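Local coordinates for probable tagatose 6-phosphate kinase (Sinorhizobium meliloti, PDB 3TXV), which probably phosphorylates tagatose 6-phosphate as a kinase of carbohydrate metabolism, at residues A[336-341]-A[347-352]. Sequence-based numbering, arbitrary orientation.
Sequences KYYHGS and LQRHFS
The ring of Y338 lies with one face on Q348 and also meets R349 and S352, tying the loop before helix 342-351 back onto the later turns of that helix. This buried loop-on-helix packing belongs to the helical part after the last strand of the (beta/alpha)8 barrel, its centre about 20 Å from the centre of the chain.

The nonpolar part is a CH-pi contact: CB of Q348 stands over the ring face of Y338, 3.9 Å from the centroid and 23° off the ring normal. CG of Q348 extends the cover, 3.7 Å from CD1 of Y338. Chi1 of Y338 (-51°) sets CG anti to the carbonyl carbon and beside the backbone N, directing the ring at the helix. R349 contributes mainly its backbone, CA lying 3.9 Å from CE2 of Y338; its guanidinium turns elsewhere, to a salt bridge with E324 and a cation-pi contact with W334.

Polar atoms gather at the phenol end. The backbone O of Q348 sits over the same face, 3.2 Å from CZ of Y338, while the hydroxyl of Y338 is hydrogen-bonded to the backbone N of R356. A leucine in place of Y338 would probably leave that R356 N-H without its partner and uncover part of Q348 and S352. OG of S352, hydrogen-bonded to S354 N and N236 OD1, comes obliquely to the ring, 3.3 Å from CE1 of Y338.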
loop_
_atom_site.group_PDB
_atom_site.type_symbol
_atom_site.label_atom_id
_atom_site.label_comp_id
_atom_site.label_asym_id
_atom_site.label_seq_id
_atom_site.Cartn_x
_atom_site.Cartn_y
_atom_site.Cartn_z
ATOM N N LYS A 336 16.694 8.619 4.671
ATOM C CA LYS A 336 17.345 7.640 3.823
ATOM C C LYS A 336 16.960 7.806 2.366
ATOM O O LYS A 336 17.578 7.187 1.506
ATOM C CB LYS A 336 16.996 6.195 4.244
ATOM C CG LYS A 336 17.277 5.809 5.713
ATOM C CD LYS A 336 17.759 4.337 5.858
ATOM C CE LYS A 336 16.728 3.219 5.445
ATOM N NZ LYS A 336 16.772 2.718 4.011
ATOM N N TYR A 337 15.950 8.628 2.085
ATOM C CA TYR A 337 15.344 8.643 0.756
ATOM C C TYR A 337 15.694 9.839 -0.064
ATOM O O TYR A 337 15.765 9.740 -1.269
ATOM C CB TYR A 337 13.831 8.505 0.836
ATOM C CG TYR A 337 13.431 7.116 1.249
ATOM C CD1 TYR A 337 13.429 6.742 2.609
ATOM C CD2 TYR A 337 13.090 6.154 0.284
ATOM C CE1 TYR A 337 13.102 5.469 2.991
ATOM C CE2 TYR A 337 12.735 4.861 0.662
ATOM C CZ TYR A 337 12.756 4.536 2.015
ATOM O OH TYR A 337 12.423 3.271 2.388
ATOM N N TYR A 338 15.911 10.979 0.565
ATOM C CA TYR A 338 16.124 12.206 -0.203
ATOM C C TYR A 338 17.506 12.772 0.062
ATOM O O TYR A 338 17.857 13.077 1.202
ATOM C CB TYR A 338 15.053 13.256 0.109
ATOM C CG TYR A 338 13.600 12.797 0.013
ATOM C CD1 TYR A 338 13.141 12.065 -1.085
ATOM C CD2 TYR A 338 12.674 13.129 1.024
ATOM C CE1 TYR A 338 11.802 11.661 -1.161
ATOM C CE2 TYR A 338 11.324 12.735 0.947
ATOM C CZ TYR A 338 10.899 12.007 -0.148
ATOM O OH TYR A 338 9.589 11.612 -0.234
ATOM N N HIS A 339 18.282 12.918 -1.004
ATOM C CA HIS A 339 19.700 13.192 -0.871
ATOM C C HIS A 339 20.102 14.424 -1.664
ATOM O O HIS A 339 19.369 14.860 -2.533
ATOM C CB HIS A 339 20.480 11.960 -1.332
ATOM C CG HIS A 339 20.178 10.718 -0.542
ATOM N ND1 HIS A 339 20.321 10.651 0.832
ATOM C CD2 HIS A 339 19.762 9.487 -0.936
ATOM C CE1 HIS A 339 20.007 9.435 1.249
ATOM N NE2 HIS A 339 19.667 8.707 0.197
ATOM N N GLY A 340 21.255 15.004 -1.354
ATOM C CA GLY A 340 21.739 16.156 -2.118
ATOM C C GLY A 340 21.667 17.447 -1.347
ATOM O O GLY A 340 21.662 17.456 -0.113
ATOM N N SER A 341 21.599 18.551 -2.080
ATOM C CA SER A 341 21.558 19.887 -1.471
ATOM C C SER A 341 20.297 20.084 -0.673
ATOM O O SER A 341 19.313 19.360 -0.882
ATOM C CB SER A 341 21.617 20.951 -2.550
ATOM O OG SER A 341 20.483 20.893 -3.395
ATOM N N LEU A 347 12.393 20.326 -2.233
ATOM C CA LEU A 347 11.589 19.867 -3.329
ATOM C C LEU A 347 11.032 18.467 -3.045
ATOM O O LEU A 347 9.833 18.225 -3.144
ATOM C CB LEU A 347 12.406 19.930 -4.629
ATOM C CG LEU A 347 12.109 19.037 -5.836
ATOM C CD1 LEU A 347 10.691 19.125 -6.215
ATOM C CD2 LEU A 347 12.924 19.485 -6.975
ATOM N N GLN A 348 11.898 17.553 -2.660
ATOM C CA GLN A 348 11.505 16.174 -2.500
ATOM C C GLN A 348 10.712 15.830 -1.261
ATOM O O GLN A 348 9.991 14.828 -1.252
ATOM C CB GLN A 348 12.705 15.262 -2.604
ATOM C CG GLN A 348 12.613 14.438 -3.826
ATOM C CD GLN A 348 13.355 15.046 -4.942
ATOM O OE1 GLN A 348 14.472 15.520 -4.735
ATOM N NE2 GLN A 348 12.772 15.040 -6.144
ATOM N N ARG A 349 10.847 16.622 -0.209
ATOM C CA ARG A 349 10.019 16.392 0.959
ATOM C C ARG A 349 8.533 16.489 0.595
ATOM O O ARG A 349 7.706 15.767 1.163
ATOM C CB ARG A 349 10.367 17.355 2.079
ATOM C CG ARG A 349 11.440 16.842 2.975
ATOM C CD ARG A 349 11.561 17.640 4.257
ATOM N NE ARG A 349 11.950 19.034 4.058
ATOM C CZ ARG A 349 13.171 19.432 3.717
ATOM N NH1 ARG A 349 14.125 18.531 3.506
ATOM N NH2 ARG A 349 13.427 20.738 3.571
ATOM N N HIS A 350 8.211 17.348 -0.372
ATOM C CA HIS A 350 6.822 17.596 -0.757
ATOM C C HIS A 350 6.425 16.887 -2.051
ATOM O O HIS A 350 5.269 16.431 -2.214
ATOM C CB HIS A 350 6.555 19.125 -0.857
ATOM C CG HIS A 350 6.936 19.865 0.377
ATOM N ND1 HIS A 350 6.102 19.969 1.467
ATOM C CD2 HIS A 350 8.093 20.464 0.735
ATOM C CE1 HIS A 350 6.715 20.620 2.437
ATOM N NE2 HIS A 350 7.925 20.938 2.015
ATOM N N PHE A 351 7.376 16.783 -2.976
ATOM C CA PHE A 351 6.973 16.478 -4.333
ATOM C C PHE A 351 7.333 15.132 -4.883
ATOM O O PHE A 351 6.753 14.700 -5.876
ATOM C CB PHE A 351 7.348 17.613 -5.251
ATOM C CG PHE A 351 6.643 18.874 -4.895
ATOM C CD1 PHE A 351 5.256 18.988 -5.095
ATOM C CD2 PHE A 351 7.320 19.928 -4.312
ATOM C CE1 PHE A 351 4.563 20.134 -4.747
ATOM C CE2 PHE A 351 6.612 21.107 -3.961
ATOM C CZ PHE A 351 5.242 21.196 -4.187
ATOM N N SER A 352 8.233 14.433 -4.218
ATOM C CA SER A 352 8.739 13.209 -4.786
ATOM C C SER A 352 7.693 12.127 -4.764
ATOM O O SER A 352 6.887 12.044 -3.831
ATOM C CB SER A 352 9.950 12.724 -4.015
ATOM O OG SER A 352 9.871 11.316 -3.825
#